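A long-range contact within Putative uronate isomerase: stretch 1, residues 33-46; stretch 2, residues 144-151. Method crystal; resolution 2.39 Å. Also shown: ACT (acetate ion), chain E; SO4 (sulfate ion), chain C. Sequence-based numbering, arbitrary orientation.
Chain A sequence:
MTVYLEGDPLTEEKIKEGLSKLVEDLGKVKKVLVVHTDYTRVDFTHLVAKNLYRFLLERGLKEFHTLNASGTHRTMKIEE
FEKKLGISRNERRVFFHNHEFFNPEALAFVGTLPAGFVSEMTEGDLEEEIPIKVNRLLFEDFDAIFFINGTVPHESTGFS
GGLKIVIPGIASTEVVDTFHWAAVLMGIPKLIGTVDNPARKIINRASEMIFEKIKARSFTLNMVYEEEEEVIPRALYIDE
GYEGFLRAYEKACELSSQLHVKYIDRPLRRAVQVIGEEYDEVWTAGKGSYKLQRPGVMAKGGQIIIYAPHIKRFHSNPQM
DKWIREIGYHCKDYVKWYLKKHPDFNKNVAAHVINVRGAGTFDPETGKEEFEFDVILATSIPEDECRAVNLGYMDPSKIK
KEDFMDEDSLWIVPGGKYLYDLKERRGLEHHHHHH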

# COMPACT_ATOMS: atom_id res chain seq x y z
N LEU A 33 16.90 -3.79 14.05
CA LEU A 33 15.73 -3.00 13.67
C LEU A 33 14.77 -3.84 12.84
O LEU A 33 15.18 -4.49 11.86
N VAL A 34 13.49 -3.82 13.22
CA VAL A 34 12.46 -4.49 12.44
C VAL A 34 11.49 -3.47 11.87
O VAL A 34 10.77 -2.78 12.61
N VAL A 35 11.50 -3.36 10.54
CA VAL A 35 10.57 -2.51 9.81
C VAL A 35 9.38 -3.38 9.38
O VAL A 35 9.57 -4.44 8.76
N HIS A 36 8.16 -2.95 9.72
CA HIS A 36 6.96 -3.76 9.53
C HIS A 36 5.81 -2.96 8.92
O HIS A 36 5.85 -1.72 8.92
N THR A 37 4.80 -3.68 8.44
CA THR A 37 3.58 -3.08 7.90
C THR A 37 2.72 -2.53 9.05
O THR A 37 2.98 -2.81 10.24
N ASP A 38 1.69 -1.76 8.70
CA ASP A 38 0.89 -1.11 9.75
C ASP A 38 -0.48 -1.78 9.91
O ASP A 38 -0.74 -2.83 9.29
N TYR A 39 -1.35 -1.19 10.74
CA TYR A 39 -2.66 -1.76 11.09
C TYR A 39 -3.50 -1.98 9.82
O TYR A 39 -4.49 -2.72 9.82
N THR A 40 -3.07 -1.30 8.75
CA THR A 40 -3.74 -1.29 7.46
C THR A 40 -3.53 -2.62 6.71
O THR A 40 -4.32 -2.98 5.83
N ARG A 41 -2.47 -3.34 7.08
CA ARG A 41 -2.17 -4.62 6.44
C ARG A 41 -2.55 -5.81 7.31
O ARG A 41 -1.97 -6.01 8.39
N VAL A 42 -3.51 -6.60 6.85
CA VAL A 42 -3.85 -7.85 7.53
C VAL A 42 -2.99 -8.98 6.93
O VAL A 42 -3.20 -9.40 5.78
N ASP A 43 -2.03 -9.45 7.72
CA ASP A 43 -1.05 -10.43 7.25
C ASP A 43 -0.59 -11.28 8.43
O ASP A 43 -1.19 -11.23 9.50
N PHE A 44 0.49 -12.04 8.25
CA PHE A 44 0.98 -12.88 9.35
C PHE A 44 2.30 -12.39 10.00
O PHE A 44 3.09 -13.20 10.53
N THR A 45 2.50 -11.07 9.97
CA THR A 45 3.65 -10.46 10.63
C THR A 45 3.90 -11.02 12.03
O THR A 45 5.03 -11.37 12.38
N HIS A 46 2.82 -11.12 12.81
CA HIS A 46 2.91 -11.57 14.20
C HIS A 46 3.63 -12.92 14.36
O HIS A 46 4.37 -13.10 15.33
N ALA A 144 21.61 -5.60 12.24
CA ALA A 144 20.76 -6.16 11.20
C ALA A 144 19.45 -5.39 11.14
O ALA A 144 18.95 -4.90 12.17
N ILE A 145 18.93 -5.27 9.93
CA ILE A 145 17.63 -4.66 9.72
C ILE A 145 16.77 -5.65 8.95
O ILE A 145 17.15 -6.13 7.88
N PHE A 146 15.60 -5.96 9.52
CA PHE A 146 14.71 -6.95 8.95
C PHE A 146 13.47 -6.25 8.46
O PHE A 146 12.78 -5.58 9.23
N PHE A 147 13.20 -6.36 7.18
CA PHE A 147 12.01 -5.74 6.62
C PHE A 147 10.98 -6.85 6.36
O PHE A 147 11.15 -7.66 5.44
N ILE A 148 9.93 -6.91 7.17
CA ILE A 148 8.86 -7.87 6.96
C ILE A 148 7.81 -7.20 6.08
O ILE A 148 7.02 -6.35 6.54
N ASN A 149 7.80 -7.54 4.80
CA ASN A 149 6.89 -6.90 3.86
C ASN A 149 5.91 -7.92 3.28
O ASN A 149 6.06 -9.12 3.51
N GLY A 150 4.91 -7.47 2.54
CA GLY A 150 3.91 -8.39 2.00
C GLY A 150 3.51 -8.02 0.59
O GLY A 150 3.40 -6.82 0.24
N THR A 151 3.26 -9.06 -0.22
CA THR A 151 3.04 -8.86 -1.66
C THR A 151 1.62 -9.20 -2.11
O THR A 151 1.13 -10.32 -1.89

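The most unusual feature of this contact is the way two parallel strands part: beyond the bridge of Val35 with Phe147, a bridging water and an acetate ion link the stretches. Water 1 accepts from Thr37 N at 2.8 Å and donates to Ile148 O at 2.6 Å and to Thr45 OG1 at 3.0 Å, so one molecule ties the diverging backbones to the start of the following helix.

Before that point the backbone sets the rules. Leu33 N to Ala144 O (3.0 Å), Phe146 N to Leu33 O (2.8 Å), Val35 N to Phe146 O (2.9 Å) and Ile148 N to Val35 O (3.0 Å) form a regular parallel ladder, which places paired residues side by side and sends alternate pairs to opposite faces.

On one face, Leu33 (chi1 t, chi2 p) lays CD2 4.0 Å from CG2 of Ile145 (m, t). Val35, also t, brings CB within 3.7 Å of CD1 of Phe147 (chi1 m), while its CG2 lies 4.3 Å from Ile145 CG2. Ile145 therefore touches both aliphatic neighbours on the partner strand. The other face carries Val34 (t) and Phe146 (m), with Val34 CG2 4.1 Å from Phe146 CD1. Val34 CG1 meets Ile148 CD1 at 3.8 Å. Ile148 (m, t) points toward the first stretch and has the largest covered area of any residue here; its CD1 also lies 4.3 Å from CG2 of Thr45 (m), bridging strand and helix start.

Polar side chains brace the loop that returns to the contact. Asp43 (p) accepts at OD2 from Thr37 OG1 (2.8 Å) and at OD1 from both Thr45 OG1 (2.5 Å) and Thr45 N (2.9 Å). Thr37 (p) thus spends its hydroxyl within its own stretch and offers its methyl across, CG2 lying 3.9 Å from Ile148 O. His36 (p) leads its ring end away from the partner, and its ND1 donates to Thr37 O at 2.8 Å.

Arg41 (m, m, t, chi4 87°) reaches back to the second strand, its NH1 3.6 Å from Gly150 O. Its NH2 donates to acetate O at 2.6 Å, and Gly150 N donates to acetate OXT at 3.2 Å, so the ion spans the two stretches. The same NH2 donates to sulfate O1 at 2.5 Å. Both ions probably come from the crystallisation liquor. At Gly150 a CB would point toward the first stretch, about 3.9 Å from Arg41 NH1.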

# COMPACT_ATOMS: atom_id res chain seq x y z
CB LEU A 33 16.13 -1.75 12.88
CG LEU A 33 15.02 -0.84 12.32
CD1 LEU A 33 14.16 -0.26 13.44
CD2 LEU A 33 15.59 0.28 11.46
CB VAL A 34 11.69 -5.57 13.26
CG1 VAL A 34 10.57 -6.19 12.41
CG2 VAL A 34 12.65 -6.65 13.75
CB VAL A 35 11.27 -1.84 8.59
CG1 VAL A 35 10.30 -0.96 7.82
CG2 VAL A 35 12.48 -1.00 9.05
CB HIS A 36 6.48 -4.35 10.88
CG HIS A 36 6.24 -3.31 11.94
ND1 HIS A 36 5.04 -2.67 12.09
CD2 HIS A 36 7.07 -2.81 12.89
CE1 HIS A 36 5.13 -1.80 13.09
NE2 HIS A 36 6.35 -1.87 13.59
CB THR A 37 2.76 -4.14 7.10
OG1 THR A 37 2.37 -5.22 7.96
CG2 THR A 37 3.58 -4.70 5.93
CB ASP A 38 0.75 0.40 9.50
CG ASP A 38 0.01 0.72 8.21
OD1 ASP A 38 -0.33 -0.24 7.49
OD2 ASP A 38 -0.23 1.93 7.91
CB TYR A 39 -3.43 -0.83 12.05
CG TYR A 39 -3.95 0.43 11.36
CD1 TYR A 39 -3.12 1.54 11.18
CD2 TYR A 39 -5.25 0.49 10.86
CE1 TYR A 39 -3.58 2.67 10.54
CE2 TYR A 39 -5.72 1.62 10.21
CZ TYR A 39 -4.88 2.71 10.05
OH TYR A 39 -5.33 3.85 9.40
CB THR A 40 -3.23 -0.06 6.64
OG1 THR A 40 -4.24 0.96 6.60
CG2 THR A 40 -2.74 -0.42 5.24
CB ARG A 41 -0.69 -4.72 6.09
CG ARG A 41 -0.23 -3.68 5.08
CD ARG A 41 -0.61 -4.10 3.68
NE ARG A 41 0.06 -3.26 2.69
CZ ARG A 41 1.28 -3.49 2.21
NH1 ARG A 41 1.98 -4.55 2.60
NH2 ARG A 41 1.79 -2.64 1.32
CB VAL A 42 -5.37 -8.16 7.43
CG1 VAL A 42 -5.77 -9.29 8.39
CG2 VAL A 42 -6.17 -6.89 7.75
CB ASP A 43 0.14 -9.72 6.57
CG ASP A 43 0.83 -8.67 7.48
OD1 ASP A 43 1.01 -8.89 8.71
OD2 ASP A 43 1.22 -7.60 6.94
CB PHE A 44 1.02 -14.37 8.97
CG PHE A 44 1.88 -14.68 7.76
CD1 PHE A 44 3.18 -15.17 7.91
CD2 PHE A 44 1.39 -14.50 6.48
CE1 PHE A 44 3.96 -15.46 6.79
CE2 PHE A 44 2.17 -14.79 5.36
CZ PHE A 44 3.45 -15.27 5.51
CB THR A 45 3.50 -8.93 10.78
OG1 THR A 45 3.35 -8.32 9.49
CG2 THR A 45 4.70 -8.36 11.53
CB HIS A 46 1.52 -11.58 14.86
CG HIS A 46 0.57 -12.61 14.31
ND1 HIS A 46 0.12 -13.67 15.06
CD2 HIS A 46 -0.03 -12.71 13.10
CE1 HIS A 46 -0.71 -14.40 14.33
NE2 HIS A 46 -0.82 -13.84 13.14
CB ALA A 144 20.50 -7.64 11.43
CB ILE A 145 17.74 -3.37 8.91
CG1 ILE A 145 18.76 -2.44 9.56
CG2 ILE A 145 16.37 -2.70 8.84
CD1 ILE A 145 18.83 -1.06 8.93
CB PHE A 146 14.32 -7.96 10.03
CG PHE A 146 15.51 -8.59 10.69
CD1 PHE A 146 15.98 -8.11 11.90
CD2 PHE A 146 16.16 -9.67 10.10
CE1 PHE A 146 17.08 -8.69 12.52
CE2 PHE A 146 17.26 -10.26 10.71
CZ PHE A 146 17.72 -9.77 11.93
CB PHE A 147 12.34 -5.05 5.30
CG PHE A 147 13.36 -3.94 5.41
CD1 PHE A 147 12.96 -2.60 5.43
CD2 PHE A 147 14.74 -4.23 5.44
CE1 PHE A 147 13.92 -1.56 5.50
CE2 PHE A 147 15.69 -3.21 5.51
CZ PHE A 147 15.28 -1.87 5.53
CB ILE A 148 8.22 -8.34 8.29
CG1 ILE A 148 9.31 -8.79 9.27
CG2 ILE A 148 7.22 -9.46 8.03
CD1 ILE A 148 8.80 -9.10 10.67
CB ASN A 149 7.70 -6.21 2.76
CG ASN A 149 8.72 -7.15 2.10
OD1 ASN A 149 8.45 -7.70 1.02
ND2 ASN A 149 9.88 -7.34 2.75
CB THR A 151 4.07 -9.62 -2.52
OG1 THR A 151 5.39 -9.10 -2.27
CG2 THR A 151 3.75 -9.50 -4.00
C ACT E . 4.63 -3.17 1.88
O ACT E . 4.32 -3.00 0.68
OXT ACT E . 4.98 -4.33 2.16
CH3 ACT E . 4.58 -2.04 2.87
S SO4 C . -0.82 -0.03 0.89
O1 SO4 C . 0.33 -0.83 0.40
O2 SO4 C . -0.53 0.48 2.24
O3 SO4 C . -1.11 1.11 0.01
O4 SO4 C . -1.98 -0.93 0.94
O HOH W 1 5.40 -6.37 8.62